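Side-chain contacts in Endonuclease/exonuclease/phosphatase domain-containing protein (PDB 3L1W), which is of unknown function but belongs to the endonuclease/exonuclease/phosphatase family and may act as a 3'-5' RNA exonuclease: residues Ala4-Arg9 and Gln29-His34; Ala190-Pro195 and Phe243-Glu248; Arg196-Asn201 and Thr227-Asp232. One frame throughout, in Å; residues are numbered along the deposited sequence.

Contact 1: Ala4-Arg9 and Gln29-His34; sequences ATYNVR and QLINFH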
ATOM      1  N   ALA A   4       5.927 -10.715   3.718  1.00 12.93           N
ATOM      2  CA  ALA A   4       6.676  -9.506   4.070  1.00 11.90           C
ATOM      3  C   ALA A   4       7.623  -9.766   5.227  1.00 15.37           C
ATOM      4  O   ALA A   4       7.489 -10.753   5.953  1.00 15.47           O
ATOM      5  CB  ALA A   4       5.713  -8.385   4.442  1.00 14.30           C
ATOM      6  N   THR A   5       8.581  -8.865   5.390  1.00 14.37           N
ATOM      7  CA  THR A   5       9.421  -8.853   6.574  1.00 15.21           C
ATOM      8  C   THR A   5       9.448  -7.415   7.096  1.00 17.18           C
ATOM      9  O   THR A   5       9.437  -6.459   6.322  1.00 14.73           O
ATOM     10  CB  THR A   5      10.840  -9.403   6.288  1.00 12.90           C
ATOM     11  OG1 THR A   5      11.647  -9.309   7.471  1.00 14.13           O
ATOM     12  CG2 THR A   5      11.518  -8.632   5.153  1.00 16.74           C
ATOM     13  N   TYR A   6       9.463  -7.260   8.415  1.00 12.09           N
ATOM     14  CA  TYR A   6       9.374  -5.925   9.003  1.00 11.97           C
ATOM     15  C   TYR A   6      10.089  -5.926  10.344  1.00 13.58           C
ATOM     16  O   TYR A   6       9.671  -6.617  11.288  1.00 13.78           O
ATOM     17  CB  TYR A   6       7.895  -5.565   9.184  1.00 13.05           C
ATOM     18  CG  TYR A   6       7.565  -4.114   9.498  1.00 12.77           C
ATOM     19  CD1 TYR A   6       8.488  -3.087   9.289  1.00 13.66           C
ATOM     20  CD2 TYR A   6       6.303  -3.772   9.985  1.00 14.69           C
ATOM     21  CE1 TYR A   6       8.155  -1.763   9.559  1.00 14.34           C
ATOM     22  CE2 TYR A   6       5.966  -2.461  10.252  1.00 13.83           C
ATOM     23  CZ  TYR A   6       6.889  -1.460  10.045  1.00 13.69           C
ATOM     24  OH  TYR A   6       6.524  -0.155  10.333  1.00 15.31           O
ATOM     25  N   ASN A   7      11.188  -5.185  10.414  1.00 13.12           N
ATOM     26  CA  ASN A   7      11.862  -4.940  11.670  1.00 12.29           C
ATOM     27  C   ASN A   7      11.151  -3.756  12.299  1.00 15.64           C
ATOM     28  O   ASN A   7      11.218  -2.636  11.769  1.00 15.23           O
ATOM     29  CB  ASN A   7      13.344  -4.633  11.419  1.00 15.66           C
ATOM     30  CG  ASN A   7      14.113  -4.350  12.698  1.00 14.99           C
ATOM     31  OD1 ASN A   7      13.593  -3.748  13.632  1.00 14.76           O
ATOM     32  ND2 ASN A   7      15.367  -4.781  12.741  1.00 16.08           N
ATOM     33  N   VAL A   8      10.458  -4.009  13.416  1.00 14.33           N
ATOM     34  CA  VAL A   8       9.551  -3.009  13.977  1.00 14.66           C
ATOM     35  C   VAL A   8      10.172  -2.109  15.026  1.00 15.79           C
ATOM     36  O   VAL A   8       9.465  -1.277  15.606  1.00 17.04           O
ATOM     37  CB  VAL A   8       8.245  -3.646  14.529  1.00 14.57           C
ATOM     38  CG1 VAL A   8       7.492  -4.367  13.409  1.00 14.63           C
ATOM     39  CG2 VAL A   8       8.540  -4.576  15.715  1.00 15.74           C
ATOM     40  N   ARG A   9      11.486  -2.265  15.237  1.00 14.53           N
ATOM     41  CA  ARG A   9      12.271  -1.497  16.223  1.00 16.91           C
ATOM     42  C   ARG A   9      11.963  -1.863  17.678  1.00 20.09           C
ATOM     43  O   ARG A   9      10.841  -1.683  18.171  1.00 17.38           O
ATOM     44  CB  ARG A   9      12.151   0.017  15.983  1.00 15.20           C
ATOM     45  CG  ARG A   9      12.787   0.894  17.074  1.00 16.24           C
ATOM     46  CD  ARG A   9      14.309   0.823  17.107  1.00 16.43           C
ATOM     47  NE  ARG A   9      14.833   1.894  17.963  1.00 19.35           N
ATOM     48  CZ  ARG A   9      16.117   2.089  18.232  1.00 22.64           C
ATOM     49  NH1 ARG A   9      17.035   1.284  17.717  1.00 26.51           N
ATOM     50  NH2 ARG A   9      16.484   3.102  19.021  1.00 22.28           N
ATOM     51  N   GLN A  29      -1.544  -1.161  12.675  1.00 16.16           N
ATOM     52  CA  GLN A  29      -2.488  -0.792  11.623  1.00 16.31           C
ATOM     53  C   GLN A  29      -1.872  -0.993  10.245  1.00 16.08           C
ATOM     54  O   GLN A  29      -2.562  -1.362   9.296  1.00 15.24           O
ATOM     55  CB  GLN A  29      -2.958   0.654  11.806  1.00 16.03           C
ATOM     56  CG  GLN A  29      -3.952   0.790  12.946  1.00 21.87           C
ATOM     57  CD  GLN A  29      -4.149   2.221  13.362  1.00 33.46           C
ATOM     58  OE1 GLN A  29      -3.700   3.139  12.680  1.00 41.43           O
ATOM     59  NE2 GLN A  29      -4.814   2.426  14.498  1.00 34.17           N
ATOM     60  N   LEU A  30      -0.571  -0.752  10.132  1.00 13.27           N
ATOM     61  CA  LEU A  30       0.111  -0.978   8.867  1.00 10.77           C
ATOM     62  C   LEU A  30       0.024  -2.454   8.504  1.00 13.67           C
ATOM     63  O   LEU A  30      -0.337  -2.809   7.381  1.00 15.34           O
ATOM     64  CB  LEU A  30       1.570  -0.516   8.958  1.00 11.64           C
ATOM     65  CG  LEU A  30       2.447  -0.595   7.698  1.00 14.96           C
ATOM     66  CD1 LEU A  30       3.650   0.326   7.857  1.00 17.23           C
ATOM     67  CD2 LEU A  30       2.918  -2.024   7.389  1.00 14.91           C
ATOM     68  N   ILE A  31       0.362  -3.309   9.467  1.00 13.93           N
ATOM     69  CA  ILE A  31       0.282  -4.752   9.274  1.00 13.98           C
ATOM     70  C   ILE A  31      -1.139  -5.175   8.886  1.00 13.75           C
ATOM     71  O   ILE A  31      -1.332  -5.930   7.930  1.00 14.26           O
ATOM     72  CB  ILE A  31       0.780  -5.493  10.541  1.00 13.72           C
ATOM     73  CG1 ILE A  31       2.279  -5.225  10.726  1.00 16.77           C
ATOM     74  CG2 ILE A  31       0.474  -6.990  10.447  1.00 15.31           C
ATOM     75  CD1 ILE A  31       2.825  -5.583  12.113  1.00 16.84           C
ATOM     76  N   ASN A  32      -2.142  -4.671   9.597  1.00 12.31           N
ATOM     77  CA  ASN A  32      -3.517  -5.071   9.279  1.00 14.68           C
ATOM     78  C   ASN A  32      -3.947  -4.649   7.884  1.00 15.72           C
ATOM     79  O   ASN A  32      -4.658  -5.390   7.197  1.00 16.03           O
ATOM     80  CB  ASN A  32      -4.501  -4.504  10.291  1.00 16.51           C
ATOM     81  CG  ASN A  32      -4.420  -5.206  11.627  1.00 17.83           C
ATOM     82  OD1 ASN A  32      -3.859  -6.298  11.740  1.00 18.91           O
ATOM     83  ND2 ASN A  32      -4.992  -4.585  12.647  1.00 22.29           N
ATOM     84  N   PHE A  33      -3.517  -3.455   7.485  1.00 16.20           N
ATOM     85  CA  PHE A  33      -3.893  -2.897   6.189  1.00 14.69           C
ATOM     86  C   PHE A  33      -3.261  -3.650   5.022  1.00 14.27           C
ATOM     87  O   PHE A  33      -3.934  -3.961   4.043  1.00 16.19           O
ATOM     88  CB  PHE A  33      -3.552  -1.409   6.104  1.00 14.97           C
ATOM     89  CG  PHE A  33      -3.807  -0.816   4.746  1.00 16.27           C
ATOM     90  CD1 PHE A  33      -5.097  -0.551   4.323  1.00 18.96           C
ATOM     91  CD2 PHE A  33      -2.752  -0.537   3.894  1.00 20.62           C
ATOM     92  CE1 PHE A  33      -5.337  -0.005   3.057  1.00 24.10           C
ATOM     93  CE2 PHE A  33      -2.979   0.011   2.623  1.00 19.69           C
ATOM     94  CZ  PHE A  33      -4.265   0.268   2.211  1.00 21.25           C
ATOM     95  N   HIS A  34      -1.972  -3.937   5.122  1.00 13.26           N
ATOM     96  CA  HIS A  34      -1.315  -4.669   4.046  1.00 15.04           C
ATOM     97  C   HIS A  34      -1.731  -6.141   3.973  1.00 13.07           C
ATOM     98  O   HIS A  34      -1.796  -6.713   2.871  1.00 17.45           O
ATOM     99  CB  HIS A  34       0.196  -4.429   4.070  1.00 17.81           C
ATOM    100  CG  HIS A  34       0.545  -3.009   3.752  1.00 15.06           C
ATOM    101  ND1 HIS A  34       0.627  -2.542   2.456  1.00 19.59           N
ATOM    102  CD2 HIS A  34       0.754  -1.936   4.553  1.00 17.18           C
ATOM    103  CE1 HIS A  34       0.904  -1.249   2.474  1.00 19.32           C
ATOM    104  NE2 HIS A  34       0.977  -0.855   3.733  1.00 16.41           N
TER
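Tyr-6 on strand 2-7 faces Leu-30 and Ile-31 on helix 20-34, with the CA atoms of Tyr-6 and Ile-31 9.2 Å apart and no hydrogen bond between the segments. The gap is bridged by side chains alone. The tyrosine and Leu-30 approach from opposite directions. CG of Tyr-6 lies anti to the backbone N (chi1 -167°), which sends the ring out from the strand to the helix. At its far end the OH lies 3.8 Å from CD1 of Leu-30. The other methyl, CD2 of Leu-30, sits 4.2 Å from CE2 of Tyr-6 and meets the ring obliquely. Ile-31 comes at the ring edge, near its plane, with CG1 4.3 Å from CD2 of Tyr-6. From within the tyrosine's own segment, CG1 of Val-8 lies over one ring face, offset toward the rim.

Strand 2-7, helix 20-34 and strand 38-44 form a beta-alpha-beta unit, and this contact lays the helix on the first strand. The unit belongs to the DNase I-like fold of the family. Val-27, one turn before Ile-31 on the helix, also touches Tyr-6. Pro-244 packs against Tyr-6 from the loop before strand 245-251.

At the last residue of the strand, Asn-7, the chain begins to turn. Its OD1 accepts from the backbone N of Arg-9 at 3.0 Å, in the carbonyl plane, which makes an Asx turn. The amide ND2 of Asn-7 is hydrogen-bonded to Glu-43 and Asp-166, so both ends of the amide group are held. On the helix, Leu-30 also touches Tyr-193 of the second subunit, and the ring of Phe-33 stacks on that tyrosine.

Contact 2: Ala190-Pro195 and Phe243-Glu248; sequences ATHYGP and FPLEAE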
ATOM      1  N   ALA A 190      12.018  -9.213 -10.355  1.00 21.59           N
ATOM      2  CA  ALA A 190      10.830  -8.678 -11.003  1.00 27.35           C
ATOM      3  C   ALA A 190      10.815  -7.172 -10.830  1.00 26.45           C
ATOM      4  O   ALA A 190      11.857  -6.569 -10.572  1.00 34.32           O
ATOM      5  CB  ALA A 190       9.573  -9.309 -10.409  1.00 27.35           C
ATOM      6  N   THR A 191       9.644  -6.563 -10.976  1.00 24.23           N
ATOM      7  CA  THR A 191       9.513  -5.131 -10.758  0.50 24.60           C
ATOM      8  C   THR A 191       9.536  -4.827  -9.261  1.00 23.19           C
ATOM      9  O   THR A 191       8.908  -5.531  -8.470  1.00 21.35           O
ATOM     10  CB  THR A 191       8.209  -4.594 -11.377  0.50 29.65           C
ATOM     11  OG1 THR A 191       8.105  -5.047 -12.733  0.50 30.31           O
ATOM     12  CG2 THR A 191       8.187  -3.072 -11.349  0.50 31.87           C
ATOM     13  N   HIS A 192      10.287  -3.794  -8.879  1.00 22.88           N
ATOM     14  CA  HIS A 192      10.364  -3.371  -7.482  1.00 21.25           C
ATOM     15  C   HIS A 192       9.760  -1.981  -7.300  1.00 22.05           C
ATOM     16  O   HIS A 192      10.132  -1.046  -8.004  1.00 19.43           O
ATOM     17  CB  HIS A 192      11.806  -3.354  -6.979  1.00 20.73           C
ATOM     18  CG  HIS A 192      11.926  -2.980  -5.534  1.00 18.09           C
ATOM     19  ND1 HIS A 192      11.634  -3.858  -4.513  1.00 17.59           N
ATOM     20  CD2 HIS A 192      12.261  -1.810  -4.939  1.00 17.89           C
ATOM     21  CE1 HIS A 192      11.814  -3.255  -3.352  1.00 18.20           C
ATOM     22  NE2 HIS A 192      12.184  -2.008  -3.582  1.00 17.60           N
ATOM     23  N   TYR A 193       8.838  -1.855  -6.348  1.00 17.37           N
ATOM     24  CA  TYR A 193       8.148  -0.593  -6.103  1.00 17.24           C
ATOM     25  C   TYR A 193       8.708   0.018  -4.830  1.00 16.43           C
ATOM     26  O   TYR A 193       8.906  -0.683  -3.839  1.00 17.63           O
ATOM     27  CB  TYR A 193       6.636  -0.833  -5.965  1.00 15.85           C
ATOM     28  CG  TYR A 193       5.826   0.426  -5.724  1.00 18.00           C
ATOM     29  CD1 TYR A 193       5.766   1.426  -6.683  1.00 20.40           C
ATOM     30  CD2 TYR A 193       5.111   0.604  -4.540  1.00 18.73           C
ATOM     31  CE1 TYR A 193       5.026   2.577  -6.476  1.00 17.50           C
ATOM     32  CE2 TYR A 193       4.369   1.760  -4.313  1.00 19.30           C
ATOM     33  CZ  TYR A 193       4.326   2.739  -5.288  1.00 17.15           C
ATOM     34  OH  TYR A 193       3.611   3.899  -5.094  1.00 17.76           O
ATOM     35  N   GLY A 194       8.984   1.317  -4.858  1.00 17.79           N
ATOM     36  CA  GLY A 194       9.550   1.986  -3.705  1.00 16.93           C
ATOM     37  C   GLY A 194      11.068   1.957  -3.707  1.00 17.80           C
ATOM     38  O   GLY A 194      11.699   1.518  -4.674  1.00 19.55           O
ATOM     39  N   PRO A 195      11.674   2.423  -2.614  1.00 18.41           N
ATOM     40  CA  PRO A 195      13.138   2.464  -2.558  1.00 19.94           C
ATOM     41  C   PRO A 195      13.740   1.060  -2.478  1.00 16.54           C
ATOM     42  O   PRO A 195      13.107   0.151  -1.937  1.00 17.31           O
ATOM     43  CB  PRO A 195      13.410   3.248  -1.271  1.00 17.41           C
ATOM     44  CG  PRO A 195      12.222   2.977  -0.404  1.00 17.40           C
ATOM     45  CD  PRO A 195      11.044   2.875  -1.359  1.00 16.99           C
ATOM     46  N   PHE A 243      11.594   0.362   6.746  1.00 15.42           N
ATOM     47  CA  PHE A 243      10.367   0.135   5.973  1.00 13.98           C
ATOM     48  C   PHE A 243      10.095  -1.363   5.941  1.00 15.04           C
ATOM     49  O   PHE A 243      11.030  -2.159   5.867  1.00 17.44           O
ATOM     50  CB  PHE A 243      10.546   0.583   4.518  1.00 14.93           C
ATOM     51  CG  PHE A 243      10.815   2.047   4.351  1.00 17.33           C
ATOM     52  CD1 PHE A 243      10.086   2.977   5.073  1.00 16.48           C
ATOM     53  CD2 PHE A 243      11.772   2.496   3.444  1.00 19.21           C
ATOM     54  CE1 PHE A 243      10.317   4.343   4.908  1.00 17.96           C
ATOM     55  CE2 PHE A 243      12.003   3.858   3.266  1.00 17.90           C
ATOM     56  CZ  PHE A 243      11.279   4.781   4.000  1.00 18.97           C
ATOM     57  N   PRO A 244       8.811  -1.760   5.964  1.00 15.24           N
ATOM     58  CA  PRO A 244       8.513  -3.150   5.609  1.00 13.85           C
ATOM     59  C   PRO A 244       8.965  -3.436   4.180  1.00 14.97           C
ATOM     60  O   PRO A 244       8.965  -2.547   3.305  1.00 14.32           O
ATOM     61  CB  PRO A 244       6.974  -3.221   5.672  1.00 13.52           C
ATOM     62  CG  PRO A 244       6.555  -2.013   6.475  1.00 14.47           C
ATOM     63  CD  PRO A 244       7.600  -0.968   6.216  1.00 15.67           C
ATOM     64  N   LEU A 245       9.321  -4.691   3.940  1.00 14.16           N
ATOM     65  CA  LEU A 245       9.702  -5.152   2.618  1.00 13.39           C
ATOM     66  C   LEU A 245       8.741  -6.274   2.296  1.00 19.90           C
ATOM     67  O   LEU A 245       8.589  -7.205   3.090  1.00 16.97           O
ATOM     68  CB  LEU A 245      11.140  -5.691   2.650  1.00 14.60           C
ATOM     69  CG  LEU A 245      11.719  -6.355   1.404  1.00 18.07           C
ATOM     70  CD1 LEU A 245      11.677  -5.402   0.216  1.00 24.38           C
ATOM     71  CD2 LEU A 245      13.168  -6.810   1.692  1.00 17.13           C
ATOM     72  N   GLU A 246       8.071  -6.183   1.156  1.00 15.37           N
ATOM     73  CA  GLU A 246       7.145  -7.233   0.769  1.00 13.94           C
ATOM     74  C   GLU A 246       7.468  -7.865  -0.583  1.00 15.54           C
ATOM     75  O   GLU A 246       8.205  -7.295  -1.394  1.00 17.05           O
ATOM     76  CB  GLU A 246       5.701  -6.724   0.812  1.00 20.12           C
ATOM     77  CG  GLU A 246       5.344  -5.741  -0.283  1.00 22.44           C
ATOM     78  CD  GLU A 246       3.832  -5.594  -0.455  1.00 23.21           C
ATOM     79  OE1 GLU A 246       3.102  -5.502   0.556  1.00 16.38           O
ATOM     80  OE2 GLU A 246       3.370  -5.580  -1.611  1.00 25.02           O
ATOM     81  N   ALA A 247       6.966  -9.076  -0.789  1.00 15.27           N
ATOM     82  CA  ALA A 247       7.090  -9.749  -2.075  1.00 14.68           C
ATOM     83  C   ALA A 247       5.790 -10.458  -2.406  1.00 16.01           C
ATOM     84  O   ALA A 247       5.052 -10.882  -1.519  1.00 17.72           O
ATOM     85  CB  ALA A 247       8.243 -10.754  -2.057  1.00 17.26           C
ATOM     86  N   GLU A 248       5.509 -10.578  -3.693  1.00 17.02           N
ATOM     87  CA  GLU A 248       4.462 -11.470  -4.157  1.00 17.63           C
ATOM     88  C   GLU A 248       5.145 -12.651  -4.849  1.00 18.45           C
ATOM     89  O   GLU A 248       5.962 -12.460  -5.754  1.00 18.21           O
ATOM     90  CB  GLU A 248       3.519 -10.749  -5.115  1.00 20.71           C
ATOM     91  CG  GLU A 248       2.295 -11.574  -5.437  1.00 23.30           C
ATOM     92  CD  GLU A 248       1.394 -10.937  -6.469  1.00 33.31           C
ATOM     93  OE1 GLU A 248       1.619  -9.761  -6.820  1.00 34.23           O
ATOM     94  OE2 GLU A 248       0.460 -11.623  -6.927  1.00 42.32           O
TER
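His-192 and Pro-195 reach over to Leu-245 and Phe-243 on one side of the seven-stranded sheet of the DNase I-like fold. Strand 191-193 is an outermost strand of that sheet within the chain. Strand 222-229 lies between it and strand 245-251, so the two segments meet through side chains across an intervening strand. The CA atoms of His-192 and Ala-247 are 9.0 Å apart.

Two van der Waals contacts join the segments; one is purely apolar. In that one, CG of Pro-195 lies 3.8 Å from CE2 of Phe-243 and nearly as close to CD2, so it meets the ring at the CD2-CE2 bond, obliquely. The two side chains cross at about a right angle. Phe-238 meets the Phe-243 ring edge-to-face. Further along, CD1 of Leu-245 approaches the imidazole edge near the ring plane, 4.2 Å from CE1 of His-192. These two side chains also cross nearly at right angles.

The polar contacts fix the imidazole. ND1 of His-192 is hydrogen-bonded to Thr-227 OG1 on the intervening strand. On the other side of CE1, NE2 donates to the carbonyl O of Pro-195, in the same segment. A bond at each ring nitrogen should restrict rotation of the ring. The NE2 to Pro-195 O distance is 2.9 Å and the N-H...O angle 163°; the oxygen lies almost in the imidazole plane, but the nitrogen stands 54° out of the carbonyl plane.

Contact 3: Arg196-Asn201 and Thr227-Asp232; sequences RGTFQN and TASLTD. With FMT (formic acid), chain T.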
ATOM      1  N   ARG A 196      14.951   0.881  -3.004  1.00 17.42           N
ATOM      2  CA  ARG A 196      15.622  -0.411  -2.882  1.00 17.51           C
ATOM      3  C   ARG A 196      16.164  -0.627  -1.465  1.00 20.12           C
ATOM      4  O   ARG A 196      16.287  -1.761  -1.013  1.00 20.05           O
ATOM      5  CB  ARG A 196      16.727  -0.557  -3.937  1.00 24.13           C
ATOM      6  CG  ARG A 196      16.191  -0.688  -5.362  1.00 27.37           C
ATOM      7  CD  ARG A 196      17.312  -0.748  -6.411  1.00 27.89           C
ATOM      8  NE  ARG A 196      18.228  -1.868  -6.195  1.00 27.06           N
ATOM      9  CZ  ARG A 196      18.008  -3.115  -6.607  1.00 29.42           C
ATOM     10  NH1 ARG A 196      16.893  -3.419  -7.259  1.00 29.84           N
ATOM     11  NH2 ARG A 196      18.904  -4.062  -6.362  1.00 25.93           N
ATOM     12  N   GLY A 197      16.473   0.468  -0.775  1.00 16.41           N
ATOM     13  CA  GLY A 197      16.905   0.410   0.610  1.00 18.37           C
ATOM     14  C   GLY A 197      15.731   0.417   1.571  1.00 16.42           C
ATOM     15  O   GLY A 197      14.608   0.778   1.196  1.00 18.13           O
ATOM     16  N   THR A 198      15.998   0.036   2.819  1.00 17.60           N
ATOM     17  CA  THR A 198      14.945  -0.257   3.773  1.00 19.59           C
ATOM     18  C   THR A 198      15.125   0.424   5.130  1.00 21.31           C
ATOM     19  O   THR A 198      14.186   0.500   5.909  1.00 31.21           O
ATOM     20  CB  THR A 198      14.877  -1.785   4.011  1.00 22.91           C
ATOM     21  OG1 THR A 198      16.108  -2.235   4.580  1.00 25.94           O
ATOM     22  CG2 THR A 198      14.676  -2.517   2.677  1.00 30.32           C
ATOM     23  N   PHE A 199      16.323   0.921   5.421  1.00 15.48           N
ATOM     24  CA  PHE A 199      16.563   1.500   6.738  1.00 15.43           C
ATOM     25  C   PHE A 199      16.728   3.021   6.686  1.00 15.53           C
ATOM     26  O   PHE A 199      17.643   3.519   6.024  1.00 16.77           O
ATOM     27  CB  PHE A 199      17.805   0.870   7.386  1.00 16.13           C
ATOM     28  CG  PHE A 199      18.110   1.438   8.744  1.00 20.41           C
ATOM     29  CD1 PHE A 199      17.358   1.061   9.847  1.00 18.92           C
ATOM     30  CD2 PHE A 199      19.120   2.373   8.910  1.00 23.52           C
ATOM     31  CE1 PHE A 199      17.615   1.594  11.100  1.00 20.10           C
ATOM     32  CE2 PHE A 199      19.383   2.915  10.157  1.00 24.90           C
ATOM     33  CZ  PHE A 199      18.627   2.526  11.257  1.00 22.16           C
ATOM     34  N   GLN A 200      15.864   3.746   7.398  1.00 16.11           N
ATOM     35  CA  GLN A 200      15.874   5.208   7.350  1.00 17.66           C
ATOM     36  C   GLN A 200      16.190   5.870   8.693  1.00 19.60           C
ATOM     37  O   GLN A 200      16.246   7.095   8.781  1.00 18.28           O
ATOM     38  CB  GLN A 200      14.562   5.780   6.759  1.00 18.96           C
ATOM     39  CG  GLN A 200      13.338   4.877   6.817  1.00 17.69           C
ATOM     40  CD  GLN A 200      12.760   4.703   8.218  1.00 19.12           C
ATOM     41  OE1 GLN A 200      13.186   5.361   9.167  1.00 18.44           O
ATOM     42  NE2 GLN A 200      11.757   3.830   8.343  1.00 17.76           N
ATOM     43  N   ASN A 201      16.396   5.068   9.733  1.00 18.28           N
ATOM     44  CA  ASN A 201      16.802   5.611  11.029  1.00 16.30           C
ATOM     45  C   ASN A 201      15.785   6.611  11.611  1.00 17.24           C
ATOM     46  O   ASN A 201      16.164   7.527  12.347  1.00 20.50           O
ATOM     47  CB  ASN A 201      18.174   6.282  10.893  1.00 20.27           C
ATOM     48  CG  ASN A 201      18.877   6.446  12.223  1.00 24.78           C
ATOM     49  OD1 ASN A 201      18.782   5.583  13.098  1.00 26.21           O
ATOM     50  ND2 ASN A 201      19.593   7.556  12.382  1.00 23.04           N
ATOM     51  N   THR A 227       8.102  -7.006  -5.920  1.00 16.88           N
ATOM     52  CA  THR A 227       8.552  -6.708  -4.571  1.00 16.31           C
ATOM     53  C   THR A 227       8.292  -5.231  -4.316  1.00 15.64           C
ATOM     54  O   THR A 227       8.100  -4.463  -5.258  1.00 18.16           O
ATOM     55  CB  THR A 227      10.054  -7.004  -4.375  1.00 15.65           C
ATOM     56  OG1 THR A 227      10.813  -6.301  -5.367  1.00 17.54           O
ATOM     57  CG2 THR A 227      10.337  -8.508  -4.514  1.00 16.92           C
ATOM     58  N   ALA A 228       8.276  -4.842  -3.045  1.00 14.76           N
ATOM     59  CA  ALA A 228       8.112  -3.429  -2.693  1.00 16.01           C
ATOM     60  C   ALA A 228       8.695  -3.108  -1.328  1.00 16.89           C
ATOM     61  O   ALA A 228       8.686  -3.944  -0.422  1.00 18.66           O
ATOM     62  CB  ALA A 228       6.630  -3.032  -2.729  1.00 15.64           C
ATOM     63  N   SER A 229       9.197  -1.884  -1.186  1.00 14.83           N
ATOM     64  CA  SER A 229       9.532  -1.328   0.123  1.00 15.83           C
ATOM     65  C   SER A 229       8.431  -0.325   0.442  1.00 14.91           C
ATOM     66  O   SER A 229       8.169   0.576  -0.357  1.00 17.21           O
ATOM     67  CB  SER A 229      10.883  -0.617   0.087  1.00 16.81           C
ATOM     68  OG  SER A 229      11.943  -1.545  -0.095  1.00 18.28           O
ATOM     69  N   LEU A 230       7.795  -0.467   1.604  1.00 14.77           N
ATOM     70  CA  LEU A 230       6.579   0.295   1.904  1.00 14.08           C
ATOM     71  C   LEU A 230       6.893   1.537   2.739  1.00 14.46           C
ATOM     72  O   LEU A 230       7.420   1.434   3.839  1.00 14.81           O
ATOM     73  CB  LEU A 230       5.586  -0.606   2.651  1.00 16.25           C
ATOM     74  CG  LEU A 230       5.263  -1.905   1.899  1.00 16.48           C
ATOM     75  CD1 LEU A 230       4.338  -2.796   2.714  1.00 16.38           C
ATOM     76  CD2 LEU A 230       4.639  -1.590   0.528  1.00 15.10           C
ATOM     77  N   THR A 231       6.580   2.715   2.202  1.00 16.45           N
ATOM     78  CA  THR A 231       6.966   3.978   2.840  1.00 12.63           C
ATOM     79  C   THR A 231       5.848   4.615   3.664  1.00 15.75           C
ATOM     80  O   THR A 231       5.857   5.825   3.912  1.00 17.01           O
ATOM     81  CB  THR A 231       7.501   5.006   1.798  1.00 18.38           C
ATOM     82  OG1 THR A 231       6.472   5.320   0.857  1.00 21.06           O
ATOM     83  CG2 THR A 231       8.707   4.421   1.043  1.00 21.01           C
ATOM     84  N   ASP A 232       4.886   3.797   4.088  1.00 17.60           N
ATOM     85  CA  ASP A 232       3.796   4.269   4.947  1.00 19.03           C
ATOM     86  C   ASP A 232       4.328   5.145   6.072  1.00 18.50           C
ATOM     87  O   ASP A 232       5.321   4.806   6.730  1.00 17.44           O
ATOM     88  CB  ASP A 232       3.068   3.091   5.594  1.00 18.06           C
ATOM     89  CG  ASP A 232       2.501   2.116   4.591  1.00 21.85           C
ATOM     90  OD1 ASP A 232       3.161   1.851   3.561  1.00 21.65           O
ATOM     91  OD2 ASP A 232       1.397   1.588   4.852  1.00 19.35           O
TER
HETATM   92  C   FMT T 264       6.398   4.475  -2.745  0.80 31.22           C
HETATM   93  O1  FMT T 264       7.299   4.501  -3.584  0.80 33.63           O
HETATM   94  O2  FMT T 264       6.437   5.060  -1.657  0.80 30.06           O
HETATM   95  O   HOH W   1      14.461  -3.732  -0.481  1.00 28.29           O
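The loop after strand 191-193 carries a classic beta bulge, Thr-198 and Phe-199 opposite Glu-212, and there Thr-198 meets the buried Ser-229 at the end of strand 222-229. Ser-229 points toward this loop, and its CA is 6.6 Å from that of Thr-198. No direct hydrogen bond joins the segments. OG of Ser-229 lies 3.8 Å from the carbonyl O of Gly-197 and 4.0 Å from the methyl CG2 of Thr-198. With OG anti to its own carbonyl carbon (chi1 -68°), the hydroxyl is placed to hydrogen-bond with Pro-195 O, just before the loop segment. A water donates to Arg-196 O at 2.7 Å and makes a weak, long bond to Ser-229 OG. The backbone around Pro-195 and Arg-196 is thus linked to the serine both directly and through water.

In the DNase I-like fold this loop leads from the edge strand of one sheet to strand 215-220 of the other. The methyl of Thr-198 faces the serine, while its OG1 is hydrogen-bonded to Asp-215. The backbone of Thr-198 is also hydrogen-bonded to that of Phe-243.

Beyond the strand end, Thr-231 OG1 donates to O2 of a formic acid molecule; the 2.5 Å separation is unusually short and its exact length doubtful. This molecule, probably from the crystallisation liquor, is also hydrogen-bonded to Ser-233 N of the second subunit.

In the fold
From the N terminus, contact 1 closes first, bringing helix 20-34 back onto strand 2-7. Contact 2 opens much later, at 190-195, and closes only at 243-248. Contact 3 opens and closes within that span, so contacts 2 and 3 nest, and contact 1 precedes both in series. The loop between the segments of contact 3 passes through strand 215-220 of the other sheet. All three contacts reach the seven-stranded sheet, where strands 2-7, 245-251, 222-229 and 191-193 are successive neighbours. Probable hydrogen bonds from Thr-5 N to Leu-245 O and between His-34 NE2 and Asp-232 OD2 tie contact 1 to contacts 2 and 3. Each contact also touches the second subunit.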